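Local coordinates for protein oxygen-independent coproporphyrinogen III oxidase (Escherichia coli, PDB 1OLT) that catalyses the anaerobic oxidative decarboxylation of two propionate groups of coproporphyrinogen III to vinyl groups in haem biosynthesis, using a [4Fe-4S] cluster and S-adenosylmethionine, at residues A[25-30]-A[359-364]; A[34-39]-A[355-360]; A[121-126]-A[157-162]; A[405-410]-A[434-439]. All blocks are in the same frame, centred on the assembly; numbering follows the deposited sequence. Where two conformers were deposited one is given.

From the N terminus, residues 25-30 (contact 1) and 34-39 (contact 2) both come back to strand 357-362 and residues next to it, sharing Arg359 and Gly360, so two loops of more than 300 residues close on one strand. Contact 3 is nested inside both loops and joins helices 120-133 and 154-161 of the radical SAM core. Contact 4 follows in series, after both loops have closed, and pairs helices 401-412 and 433-438 near the C terminus. Contacts 3 and 4 lie on opposite sides of the chain's centre, about 47 Å apart between their centres.

Contact 1 of 4, residues A[25-30]-A[359-364]; sequences SYPTAL and RGIALT
Pro27 meets Leu363 through the CD corner of its ring, which lies 3.5 Å from Leu363 CG. The two side chains cross obliquely, and both leucine methyls close around the same corner: Leu363 CD2 is 3.7 Å from Pro27 CD, and Leu363 CD1 is 3.9 Å from it. The leucine branch point is brought there by a first torsion of -80°, which sets CG beside the backbone N and anti to the carbonyl carbon. Leu363 CD2 also approaches Tyr26 O, at 3.9 Å, which is hydrogen-bonded to Tyr336 OH. The next atom of the proline ring makes a looser touch, Pro27 CG being 4.4 Å from the Ile361 CD1 of the modelled conformer.

Arg359 carries the other end. Its CG stands between the backbone N and the carbonyl carbon (chi1 56°), and from CG to NE the chain runs extended; the guanidinium ends beside Ala29. Arg359 NH1 stops 3.7 Å from Ala29 O, too long for a hydrogen bond, and the oxygen stands obliquely to the guanidinium; a firm polar hold on this group is the bond from NH2 to Gln338 OE1. The two segments run nearly antiparallel, yet no hydrogen bond crosses between them. Ala29 borders a cofactor site: its side chain lies about 6 Å from that of the S-adenosylmethionine-binding Ile329.

The loop before helix 38-45 is thus packed on strand 357-362, an outermost strand of a three-stranded antiparallel sheet. Tyr336 of the middle strand touches both Pro27 and Leu363, while Cys368 of helix 365-380 packs on Leu363.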
loop_
_atom_site.group_PDB
_atom_site.type_symbol
_atom_site.label_atom_id
_atom_site.label_comp_id
_atom_site.label_asym_id
_atom_site.label_seq_id
_atom_site.Cartn_x
_atom_site.Cartn_y
_atom_site.Cartn_z
ATOM N N SER A 25 1.089 -5.311 -7.740
ATOM C CA SER A 25 -0.050 -5.650 -8.576
ATOM C C SER A 25 0.387 -6.793 -9.493
ATOM O O SER A 25 1.566 -7.140 -9.549
ATOM C CB SER A 25 -0.461 -4.476 -9.435
ATOM O OG SER A 25 0.551 -4.180 -10.388
ATOM N N TYR A 26 -0.559 -7.339 -10.230
ATOM C CA TYR A 26 -0.267 -8.300 -11.307
ATOM C C TYR A 26 -1.012 -7.939 -12.554
ATOM O O TYR A 26 -2.222 -7.809 -12.490
ATOM C CB TYR A 26 -0.631 -9.724 -10.908
ATOM C CG TYR A 26 -0.221 -10.715 -11.964
ATOM C CD1 TYR A 26 -1.086 -11.028 -13.027
ATOM C CD2 TYR A 26 1.047 -11.315 -11.934
ATOM C CE1 TYR A 26 -0.709 -11.938 -14.026
ATOM C CE2 TYR A 26 1.418 -12.253 -12.928
ATOM C CZ TYR A 26 0.531 -12.556 -13.968
ATOM O OH TYR A 26 0.879 -13.469 -14.968
ATOM N N PRO A 27 -0.317 -7.816 -13.700
ATOM C CA PRO A 27 1.156 -7.892 -13.811
ATOM C C PRO A 27 1.873 -6.795 -13.065
ATOM O O PRO A 27 1.269 -5.786 -12.667
ATOM C CB PRO A 27 1.427 -7.713 -15.307
ATOM C CG PRO A 27 0.121 -7.871 -16.000
ATOM C CD PRO A 27 -0.960 -7.642 -15.012
ATOM N N THR A 28 3.173 -6.982 -12.877
ATOM C CA THR A 28 3.944 -6.022 -12.094
ATOM C C THR A 28 4.360 -4.837 -12.937
ATOM O O THR A 28 4.208 -4.859 -14.189
ATOM C CB THR A 28 5.215 -6.695 -11.506
ATOM O OG1 THR A 28 6.224 -6.846 -12.534
ATOM C CG2 THR A 28 4.872 -8.133 -11.006
ATOM N N ALA A 29 4.933 -3.844 -12.234
ATOM C CA ALA A 29 5.529 -2.640 -12.837
ATOM C C ALA A 29 6.703 -2.954 -13.811
ATOM O O ALA A 29 7.006 -2.145 -14.694
ATOM C CB ALA A 29 5.998 -1.646 -11.718
ATOM N N LEU A 30 7.368 -4.108 -13.655
ATOM C CA LEU A 30 8.377 -4.529 -14.657
ATOM C C LEU A 30 7.785 -4.595 -16.065
ATOM O O LEU A 30 8.490 -4.357 -17.048
ATOM C CB LEU A 30 8.944 -5.917 -14.375
ATOM C CG LEU A 30 9.693 -6.196 -13.095
ATOM C CD1 LEU A 30 10.101 -7.695 -13.084
ATOM C CD2 LEU A 30 10.885 -5.270 -12.991
ATOM N N ARG A 359 3.893 5.458 -18.878
ATOM C CA ARG A 359 3.921 4.072 -19.305
ATOM C C ARG A 359 2.766 3.304 -18.710
ATOM O O ARG A 359 2.098 3.790 -17.818
ATOM C CB ARG A 359 5.228 3.425 -18.875
ATOM C CG ARG A 359 5.475 3.538 -17.406
ATOM C CD ARG A 359 6.813 2.896 -16.940
ATOM N NE ARG A 359 6.899 2.794 -15.513
ATOM C CZ ARG A 359 7.701 1.950 -14.845
ATOM N NH1 ARG A 359 8.465 1.103 -15.509
ATOM N NH2 ARG A 359 7.732 1.949 -13.495
ATOM N N GLY A 360 2.529 2.100 -19.227
ATOM C CA GLY A 360 1.490 1.256 -18.670
ATOM C C GLY A 360 1.320 -0.048 -19.419
ATOM O O GLY A 360 2.151 -0.406 -20.243
ATOM N N ILE A 361 0.229 -0.758 -19.119
ATOM C CA ILE A 361 -0.098 -2.036 -19.763
ATOM C C ILE A 361 -1.608 -2.246 -19.882
ATOM O O ILE A 361 -2.341 -1.986 -18.934
ATOM C CB ILE A 361 0.496 -3.214 -18.929
ATOM C CG1 ILE A 361 0.252 -4.589 -19.643
ATOM C CG2 ILE A 361 -0.082 -3.251 -17.564
ATOM C CD1 ILE A 361 1.388 -5.489 -19.476
ATOM N N ALA A 362 -2.052 -2.759 -21.023
ATOM C CA ALA A 362 -3.425 -3.229 -21.181
ATOM C C ALA A 362 -3.345 -4.721 -20.883
ATOM O O ALA A 362 -2.692 -5.431 -21.600
ATOM C CB ALA A 362 -3.901 -3.013 -22.608
ATOM N N LEU A 363 -3.990 -5.188 -19.831
ATOM C CA LEU A 363 -3.924 -6.575 -19.460
ATOM C C LEU A 363 -4.660 -7.464 -20.510
ATOM O O LEU A 363 -5.741 -7.138 -20.946
ATOM C CB LEU A 363 -4.548 -6.810 -18.088
ATOM C CG LEU A 363 -3.749 -6.507 -16.828
ATOM C CD1 LEU A 363 -3.377 -5.057 -16.759
ATOM C CD2 LEU A 363 -4.552 -6.912 -15.543
ATOM N N THR A 364 -4.037 -8.546 -20.906
ATOM C CA THR A 364 -4.704 -9.590 -21.694
ATOM C C THR A 364 -5.752 -10.360 -20.857
ATOM O O THR A 364 -5.885 -10.143 -19.669
ATOM C CB THR A 364 -3.684 -10.617 -22.228
ATOM O OG1 THR A 364 -3.019 -11.259 -21.123
ATOM C CG2 THR A 364 -2.559 -9.939 -23.072
#

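Contact 2 of 4, residues A[34-39]-A[355-360]; sequences EDFGEQ and NALWRG
Phe36 and Leu357 form the apolar part of the contact. The first torsion of Phe36 (-172°, CG anti to the backbone N) sets Phe36 CG against the glycine backbone, 3.7 Å from Gly360 C, while Leu357 CD1 comes up at the ring edge. The other leucine methyl presses on the backbone just ahead of helix 38-45, Leu357 CD2 lying 3.5 Å from Gly37 C.

Polar atoms meet at Glu34 and Trp358. Glu34 CA points its hydrogen at Trp358 O over 3.6 Å, a CA-H...O contact. The Glu34 carboxylate is turned 45° from the indole plane and brings OE2 to 3.4 Å from Trp358 NE1.

Within segment 355-360, Arg359 CD lies 3.5 Å above one face of the Trp358 ring, toward its rim. An alanine in place of Trp358 would probably leave the Arg359 chain freer to turn and the Glu34 carboxylate without the indole beside it.

Trp358 and Arg359 both face Gln338, forming a classic beta bulge at the start of strand 357-362. Phe36 and Leu357 share Ala337 of strand 335-339, and the Glu38 carboxylate is salt-bridged to Arg96 of helix 80-96.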
loop_
_atom_site.group_PDB
_atom_site.type_symbol
_atom_site.label_atom_id
_atom_site.label_comp_id
_atom_site.label_asym_id
_atom_site.label_seq_id
_atom_site.Cartn_x
_atom_site.Cartn_y
_atom_site.Cartn_z
ATOM N N GLU A 34 6.350 2.095 -22.236
ATOM C CA GLU A 34 6.170 3.472 -22.684
ATOM C C GLU A 34 5.376 3.558 -23.968
ATOM O O GLU A 34 5.004 4.637 -24.371
ATOM C CB GLU A 34 7.518 4.167 -22.811
ATOM C CG GLU A 34 8.230 4.280 -21.460
ATOM C CD GLU A 34 9.590 4.971 -21.543
ATOM O OE1 GLU A 34 9.769 5.801 -22.452
ATOM O OE2 GLU A 34 10.478 4.671 -20.694
ATOM N N ASP A 35 5.107 2.410 -24.583
ATOM C CA ASP A 35 4.287 2.315 -25.768
ATOM C C ASP A 35 2.810 2.506 -25.477
ATOM O O ASP A 35 2.059 2.848 -26.360
ATOM C CB ASP A 35 4.501 0.938 -26.404
ATOM C CG ASP A 35 5.877 0.810 -27.111
ATOM O OD1 ASP A 35 6.466 1.875 -27.476
ATOM O OD2 ASP A 35 6.419 -0.312 -27.356
ATOM N N PHE A 36 2.415 2.266 -24.231
ATOM C CA PHE A 36 1.059 2.539 -23.738
ATOM C C PHE A 36 0.809 4.042 -23.683
ATOM O O PHE A 36 1.363 4.782 -22.842
ATOM C CB PHE A 36 0.857 1.929 -22.340
ATOM C CG PHE A 36 -0.561 1.997 -21.833
ATOM C CD1 PHE A 36 -1.047 3.138 -21.220
ATOM C CD2 PHE A 36 -1.403 0.890 -21.925
ATOM C CE1 PHE A 36 -2.379 3.199 -20.717
ATOM C CE2 PHE A 36 -2.733 0.961 -21.434
ATOM C CZ PHE A 36 -3.206 2.119 -20.845
ATOM N N GLY A 37 -0.042 4.476 -24.567
ATOM C CA GLY A 37 -0.266 5.874 -24.781
ATOM C C GLY A 37 -1.671 6.334 -24.408
ATOM O O GLY A 37 -2.498 5.638 -23.785
ATOM N N GLU A 38 -1.931 7.542 -24.857
ATOM C CA GLU A 38 -3.111 8.263 -24.496
ATOM C C GLU A 38 -4.331 7.585 -24.995
ATOM O O GLU A 38 -5.351 7.616 -24.321
ATOM C CB GLU A 38 -3.036 9.638 -25.093
ATOM C CG GLU A 38 -4.168 10.544 -24.696
ATOM C CD GLU A 38 -4.281 10.787 -23.202
ATOM O OE1 GLU A 38 -3.339 10.530 -22.402
ATOM O OE2 GLU A 38 -5.344 11.279 -22.832
ATOM N N GLN A 39 -4.279 6.945 -26.164
ATOM C CA GLN A 39 -5.513 6.371 -26.614
ATOM C C GLN A 39 -5.853 5.163 -25.710
ATOM O O GLN A 39 -7.014 4.909 -25.405
ATOM C CB GLN A 39 -5.472 6.069 -28.167
ATOM C CG GLN A 39 -5.391 7.378 -29.048
ATOM C CD GLN A 39 -6.520 8.389 -28.751
ATOM O OE1 GLN A 39 -7.695 8.046 -28.896
ATOM N NE2 GLN A 39 -6.163 9.613 -28.341
ATOM N N ASN A 355 -1.425 16.211 -19.017
ATOM C CA ASN A 355 -1.264 14.969 -18.268
ATOM C C ASN A 355 0.218 14.525 -18.249
ATOM O O ASN A 355 1.070 15.048 -18.989
ATOM C CB ASN A 355 -2.176 13.840 -18.902
ATOM C CG ASN A 355 -1.723 13.417 -20.252
ATOM O OD1 ASN A 355 -2.263 13.873 -21.300
ATOM N ND2 ASN A 355 -0.727 12.578 -20.292
ATOM N N ALA A 356 0.514 13.549 -17.422
ATOM C CA ALA A 356 1.870 13.064 -17.282
ATOM C C ALA A 356 1.966 11.574 -17.576
ATOM O O ALA A 356 2.888 10.920 -17.109
ATOM C CB ALA A 356 2.366 13.360 -15.872
ATOM N N LEU A 357 1.053 11.041 -18.365
ATOM C CA LEU A 357 1.086 9.602 -18.687
ATOM C C LEU A 357 2.411 9.229 -19.297
ATOM O O LEU A 357 2.820 9.790 -20.317
ATOM C CB LEU A 357 -0.054 9.199 -19.630
ATOM C CG LEU A 357 -0.040 7.733 -20.096
ATOM C CD1 LEU A 357 -0.254 6.804 -19.016
ATOM C CD2 LEU A 357 -1.141 7.544 -21.145
ATOM N N TRP A 358 3.065 8.259 -18.670
ATOM C CA TRP A 358 4.411 7.812 -19.033
ATOM C C TRP A 358 4.413 6.409 -19.631
ATOM O O TRP A 358 4.913 6.179 -20.737
ATOM C CB TRP A 358 5.275 7.840 -17.789
ATOM C CG TRP A 358 6.639 7.330 -17.942
ATOM C CD1 TRP A 358 7.435 7.428 -19.036
ATOM C CD2 TRP A 358 7.393 6.659 -16.956
ATOM N NE1 TRP A 358 8.652 6.852 -18.783
ATOM C CE2 TRP A 358 8.649 6.343 -17.526
ATOM C CE3 TRP A 358 7.140 6.276 -15.632
ATOM C CZ2 TRP A 358 9.633 5.655 -16.833
ATOM C CZ3 TRP A 358 8.119 5.621 -14.920
ATOM C CH2 TRP A 358 9.365 5.300 -15.528
ATOM N N ARG A 359 3.893 5.458 -18.878
ATOM C CA ARG A 359 3.921 4.072 -19.305
ATOM C C ARG A 359 2.766 3.304 -18.710
ATOM O O ARG A 359 2.098 3.790 -17.818
ATOM C CB ARG A 359 5.228 3.425 -18.875
ATOM C CG ARG A 359 5.475 3.538 -17.406
ATOM C CD ARG A 359 6.813 2.896 -16.940
ATOM N NE ARG A 359 6.899 2.794 -15.513
ATOM C CZ ARG A 359 7.701 1.950 -14.845
ATOM N NH1 ARG A 359 8.465 1.103 -15.509
ATOM N NH2 ARG A 359 7.732 1.949 -13.495
ATOM N N GLY A 360 2.529 2.100 -19.227
ATOM C CA GLY A 360 1.490 1.256 -18.670
ATOM C C GLY A 360 1.320 -0.048 -19.419
ATOM O O GLY A 360 2.151 -0.406 -20.243
#

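Contact 3 of 4, residues A[121-126]-A[157-162]; sequences AQISRL and DHLRAE
Ser124 presents its hydroxyl to two residues of the facing helix, His158 and Glu162, and the glutamate is the one to follow outward. From Glu162 CB the chain leaves with CG beside the backbone N and anti to the carbonyl carbon. CG grazes Ile123 CG2 at 4.2 Å. A bend at chi2 (-73°) then brings CD to 3.9 Å from Ser124 CA. At the tip the two oxygens divide the work. Glu162 OE2 accepts a short hydrogen bond of 2.6 Å from Ser124 OG, which meets it from above the carboxylate plane. Glu162 OE1 instead accepts from a water 2.8 Å away that also donates to Ser124 O, so the carboxylate spans both the hydroxyl and the backbone of one residue.

The hydroxyl receives a weak bond of 2.8 Å from His158 NE2, with OG at the edge of the imidazole, near its plane. Lys120 O, one turn earlier, is a further hydrogen-bond partner of OG and can compete for its proton. Replacement of Glu162 by an alanine would probably leave the Ser124 hydroxyl without its carboxylate acceptor and the water without the carboxylate end of its bridge. Next to the polar group, Ile123 CD1 meets Leu159 CD2 at 3.9 Å, the side chains crossing at about a right angle.

The axes of segments 121-126 and 157-161 run 14° from parallel, 10.5 Å apart at closest approach, consistent with neighbouring helices on the outside of the partial, TIM-like barrel of the radical SAM core: 120-133 and 154-161 are the helices of successive beta-alpha-beta crossovers linking the parallel strands 105-112, 140-146 and 166-172.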
loop_
_atom_site.group_PDB
_atom_site.type_symbol
_atom_site.label_atom_id
_atom_site.label_comp_id
_atom_site.label_asym_id
_atom_site.label_seq_id
_atom_site.Cartn_x
_atom_site.Cartn_y
_atom_site.Cartn_z
ATOM N N ALA A 121 -3.395 25.792 4.343
ATOM C CA ALA A 121 -3.903 26.424 3.119
ATOM C C ALA A 121 -3.738 25.527 1.888
ATOM O O ALA A 121 -4.641 25.420 1.112
ATOM C CB ALA A 121 -3.222 27.823 2.860
ATOM N N GLN A 122 -2.613 24.875 1.756
ATOM C CA GLN A 122 -2.352 23.945 0.664
ATOM C C GLN A 122 -3.270 22.682 0.706
ATOM O O GLN A 122 -3.821 22.251 -0.315
ATOM C CB GLN A 122 -0.845 23.544 0.669
ATOM C CG GLN A 122 0.013 24.721 0.304
ATOM C CD GLN A 122 1.443 24.549 0.669
ATOM O OE1 GLN A 122 1.804 23.660 1.505
ATOM N NE2 GLN A 122 2.299 25.462 0.140
ATOM N N ILE A 123 -3.458 22.129 1.890
ATOM C CA ILE A 123 -4.385 21.008 2.089
ATOM C C ILE A 123 -5.735 21.449 1.604
ATOM O O ILE A 123 -6.399 20.737 0.846
ATOM C CB ILE A 123 -4.467 20.641 3.570
ATOM C CG1 ILE A 123 -3.201 19.927 3.976
ATOM C CG2 ILE A 123 -5.677 19.768 3.825
ATOM C CD1 ILE A 123 -2.982 19.848 5.459
ATOM N N SER A 124 -6.183 22.631 2.049
ATOM C CA SER A 124 -7.502 23.118 1.635
ATOM C C SER A 124 -7.608 23.335 0.141
ATOM O O SER A 124 -8.667 23.044 -0.491
ATOM C CB SER A 124 -7.905 24.430 2.354
ATOM O OG SER A 124 -8.012 24.242 3.741
ATOM N N ARG A 125 -6.547 23.902 -0.423
ATOM C CA ARG A 125 -6.536 24.141 -1.862
ATOM C C ARG A 125 -6.705 22.815 -2.680
ATOM O O ARG A 125 -7.459 22.758 -3.646
ATOM C CB ARG A 125 -5.260 24.855 -2.307
ATOM C CG ARG A 125 -5.167 25.145 -3.812
ATOM C CD ARG A 125 -3.812 25.751 -4.257
ATOM N NE ARG A 125 -3.754 25.774 -5.707
ATOM C CZ ARG A 125 -2.656 25.972 -6.396
ATOM N NH1 ARG A 125 -1.506 26.167 -5.786
ATOM N NH2 ARG A 125 -2.708 25.986 -7.738
ATOM N N LEU A 126 -5.953 21.800 -2.331
ATOM C CA LEU A 126 -6.037 20.568 -3.033
ATOM C C LEU A 126 -7.359 19.886 -2.863
ATOM O O LEU A 126 -7.903 19.366 -3.848
ATOM C CB LEU A 126 -4.879 19.656 -2.667
ATOM C CG LEU A 126 -4.806 18.307 -3.363
ATOM C CD1 LEU A 126 -4.864 18.401 -4.885
ATOM C CD2 LEU A 126 -3.587 17.624 -2.943
ATOM N N ASP A 157 -7.191 18.566 13.356
ATOM C CA ASP A 157 -8.516 19.200 13.331
ATOM C C ASP A 157 -8.825 19.749 11.918
ATOM O O ASP A 157 -9.917 19.616 11.431
ATOM C CB ASP A 157 -8.651 20.302 14.354
ATOM C CG ASP A 157 -8.323 19.796 15.782
ATOM O OD1 ASP A 157 -7.146 19.676 16.166
ATOM O OD2 ASP A 157 -9.199 19.466 16.529
ATOM N N HIS A 158 -7.848 20.332 11.280
ATOM C CA HIS A 158 -8.040 20.875 9.945
ATOM C C HIS A 158 -8.316 19.768 8.935
ATOM O O HIS A 158 -9.201 19.910 8.097
ATOM C CB HIS A 158 -6.827 21.601 9.501
ATOM C CG HIS A 158 -7.009 22.347 8.210
ATOM N ND1 HIS A 158 -7.740 23.501 8.127
ATOM C CD2 HIS A 158 -6.548 22.104 6.962
ATOM C CE1 HIS A 158 -7.727 23.958 6.886
ATOM N NE2 HIS A 158 -6.996 23.126 6.152
ATOM N N LEU A 159 -7.582 18.649 9.006
ATOM C CA LEU A 159 -7.854 17.507 8.131
ATOM C C LEU A 159 -9.278 16.981 8.324
ATOM O O LEU A 159 -9.993 16.652 7.372
ATOM C CB LEU A 159 -6.844 16.358 8.361
ATOM C CG LEU A 159 -5.414 16.767 8.003
ATOM C CD1 LEU A 159 -4.428 15.802 8.568
ATOM C CD2 LEU A 159 -5.304 16.844 6.492
ATOM N N ARG A 160 -9.664 16.832 9.568
ATOM C CA ARG A 160 -11.012 16.452 9.869
ATOM C C ARG A 160 -12.063 17.423 9.286
ATOM O O ARG A 160 -13.091 16.996 8.707
ATOM C CB ARG A 160 -11.150 16.408 11.348
ATOM C CG ARG A 160 -12.135 15.525 11.725
ATOM C CD ARG A 160 -11.701 14.002 11.762
ATOM N NE ARG A 160 -12.969 13.392 12.210
ATOM C CZ ARG A 160 -13.937 13.050 11.380
ATOM N NH1 ARG A 160 -13.774 13.120 10.045
ATOM N NH2 ARG A 160 -15.048 12.587 11.863
ATOM N N ALA A 161 -11.821 18.722 9.405
ATOM C CA ALA A 161 -12.766 19.703 8.864
ATOM C C ALA A 161 -12.793 19.604 7.352
ATOM O O ALA A 161 -13.812 19.889 6.764
ATOM C CB ALA A 161 -12.432 21.229 9.327
ATOM N N GLU A 162 -11.699 19.195 6.741
ATOM C CA GLU A 162 -11.652 18.970 5.285
ATOM C C GLU A 162 -12.219 17.638 4.848
ATOM O O GLU A 162 -12.340 17.403 3.675
ATOM C CB GLU A 162 -10.227 19.123 4.729
ATOM C CG GLU A 162 -9.662 20.519 4.871
ATOM C CD GLU A 162 -10.295 21.554 3.899
ATOM O OE1 GLU A 162 -10.936 21.147 2.909
ATOM O OE2 GLU A 162 -10.139 22.761 4.148
HETATM O O HOH W 1 -11.009 23.110 0.928
#

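Contact 4 of 4, residues A[405-410]-A[434-439]; sequences KLLAPL and RNICMC
Cys439 lies against Leu406 and Leu407 where two helices run close to antiparallel, in a two-helix packing near the C terminus. Segment 405-410 of helix 401-412 falls in the HemN C-terminal domain, a family of the helix-turn-helix clan. The axes of the short segments are 9.8 Å apart, with N-to-C directions at 152°.

Contacts of sulphur come first. The first torsion of Cys439 (-61°) puts SG beside its own backbone N and anti to the carbonyl carbon, and SG comes to 4.0 Å from Leu406 CB. The same atom lies 4.1 Å from Leu407 CD1 and 3.7 Å from Leu406 O, so it nestles against side chain and backbone of one helical turn.

Contacts between hydrocarbon groups make up the second kind. Leu407 CD1 reaches Ile436 CG2 at 4.3 Å, and the modelled conformer of Leu410 brings its CD2 to 4.1 Å from Ile436 CG1. Ile423 of strand 422-425 touches Leu407, and Leu377 of helix 365-380 touches Ile436.

No hydrogen bond crosses between the two segments; the contact is van der Waals packing. Segment 405-410 of helix 401-412 is kinked at Pro409, whose N has no bond to the turn before.

The last kind is methyl against backbone. Leu410 CD2 rests 3.9 Å from Asn435 O, and at the other end of the contact Leu406 CD1 sits 3.5 Å from Cys439 O.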
loop_
_atom_site.group_PDB
_atom_site.type_symbol
_atom_site.label_atom_id
_atom_site.label_comp_id
_atom_site.label_asym_id
_atom_site.label_seq_id
_atom_site.Cartn_x
_atom_site.Cartn_y
_atom_site.Cartn_z
ATOM N N LYS A 405 1.527 -27.904 -11.366
ATOM C CA LYS A 405 2.746 -28.717 -11.286
ATOM C C LYS A 405 3.758 -27.994 -10.392
ATOM O O LYS A 405 4.362 -28.581 -9.515
ATOM C CB LYS A 405 3.366 -28.921 -12.669
ATOM C CG LYS A 405 2.531 -29.716 -13.662
ATOM C CD LYS A 405 3.403 -30.348 -14.784
ATOM C CE LYS A 405 3.412 -29.518 -16.068
ATOM N NZ LYS A 405 2.357 -29.979 -17.027
ATOM N N LEU A 406 3.907 -26.693 -10.621
ATOM C CA LEU A 406 4.789 -25.841 -9.813
ATOM C C LEU A 406 4.300 -25.833 -8.372
ATOM O O LEU A 406 5.103 -25.744 -7.432
ATOM C CB LEU A 406 4.816 -24.401 -10.349
ATOM C CG LEU A 406 5.411 -24.145 -11.745
ATOM C CD1 LEU A 406 5.360 -22.602 -12.094
ATOM C CD2 LEU A 406 6.848 -24.713 -11.857
ATOM N N LEU A 407 2.976 -25.938 -8.208
ATOM C CA LEU A 407 2.342 -25.943 -6.894
ATOM C C LEU A 407 2.547 -27.237 -6.105
ATOM O O LEU A 407 2.597 -27.206 -4.882
ATOM C CB LEU A 407 0.824 -25.680 -7.040
ATOM C CG LEU A 407 0.030 -25.275 -5.777
ATOM C CD1 LEU A 407 0.557 -23.999 -5.156
ATOM C CD2 LEU A 407 -1.463 -25.088 -6.073
ATOM N N ALA A 408 2.646 -28.367 -6.801
ATOM C CA ALA A 408 2.671 -29.688 -6.150
ATOM C C ALA A 408 3.711 -29.807 -5.026
ATOM O O ALA A 408 3.366 -30.159 -3.901
ATOM C CB ALA A 408 2.882 -30.807 -7.198
ATOM N N PRO A 409 4.975 -29.491 -5.304
ATOM C CA PRO A 409 6.001 -29.562 -4.255
ATOM C C PRO A 409 5.635 -28.738 -3.001
ATOM O O PRO A 409 5.843 -29.197 -1.880
ATOM C CB PRO A 409 7.280 -29.042 -4.941
ATOM C CG PRO A 409 6.856 -28.479 -6.286
ATOM C CD PRO A 409 5.525 -29.033 -6.596
ATOM N N LEU A 410 5.094 -27.541 -3.221
ATOM C CA LEU A 410 4.608 -26.689 -2.137
ATOM C C LEU A 410 3.474 -27.365 -1.327
ATOM O O LEU A 410 3.480 -27.339 -0.097
ATOM C CB LEU A 410 4.170 -25.301 -2.694
ATOM C CG LEU A 410 5.290 -24.257 -2.896
ATOM C CD1 LEU A 410 6.148 -24.566 -4.122
ATOM C CD2 LEU A 410 4.725 -22.837 -3.000
ATOM N N ARG A 434 3.550 -15.361 -0.975
ATOM C CA ARG A 434 4.205 -14.890 -2.198
ATOM C C ARG A 434 4.766 -16.094 -2.980
ATOM O O ARG A 434 4.674 -16.129 -4.217
ATOM C CB ARG A 434 5.316 -13.871 -1.907
ATOM C CG ARG A 434 4.859 -12.544 -1.214
ATOM C CD ARG A 434 6.023 -11.846 -0.468
ATOM N NE ARG A 434 5.694 -10.639 0.332
ATOM C CZ ARG A 434 5.058 -10.616 1.536
ATOM N NH1 ARG A 434 4.586 -11.729 2.094
ATOM N NH2 ARG A 434 4.873 -9.443 2.174
ATOM N N ASN A 435 5.317 -17.075 -2.255
ATOM C CA ASN A 435 5.752 -18.345 -2.862
ATOM C C ASN A 435 4.612 -19.004 -3.614
ATOM O O ASN A 435 4.778 -19.390 -4.770
ATOM C CB ASN A 435 6.301 -19.335 -1.826
ATOM C CG ASN A 435 7.377 -18.722 -0.915
ATOM O OD1 ASN A 435 7.066 -18.119 0.118
ATOM N ND2 ASN A 435 8.642 -18.897 -1.289
ATOM N N ILE A 436 3.446 -19.109 -2.972
ATOM C CA ILE A 436 2.282 -19.749 -3.588
ATOM C C ILE A 436 1.812 -18.987 -4.836
ATOM O O ILE A 436 1.540 -19.588 -5.889
ATOM C CB ILE A 436 1.124 -19.877 -2.546
ATOM C CG1 ILE A 436 1.493 -20.868 -1.434
ATOM C CG2 ILE A 436 -0.199 -20.268 -3.204
ATOM C CD1 ILE A 436 0.727 -20.652 -0.128
ATOM N N CYS A 437 1.703 -17.664 -4.715
ATOM C CA CYS A 437 1.237 -16.823 -5.814
ATOM C C CYS A 437 2.172 -16.905 -7.018
ATOM O O CYS A 437 1.713 -16.857 -8.164
ATOM C CB CYS A 437 1.090 -15.350 -5.373
ATOM S SG CYS A 437 -0.255 -15.146 -4.190
ATOM N N MET A 438 3.465 -17.057 -6.744
ATOM C CA MET A 438 4.494 -17.147 -7.775
ATOM C C MET A 438 4.281 -18.327 -8.740
ATOM O O MET A 438 4.759 -18.286 -9.884
ATOM C CB MET A 438 5.883 -17.262 -7.124
ATOM C CG MET A 438 7.042 -16.655 -7.920
ATOM S SD MET A 438 8.598 -16.309 -6.942
ATOM C CE MET A 438 8.376 -17.343 -5.409
ATOM N N CYS A 439 3.583 -19.376 -8.292
ATOM C CA CYS A 439 3.280 -20.523 -9.182
ATOM C C CYS A 439 2.379 -20.159 -10.358
ATOM O O CYS A 439 2.348 -20.884 -11.389
ATOM C CB CYS A 439 2.641 -21.667 -8.405
ATOM S SG CYS A 439 3.752 -22.272 -7.144
#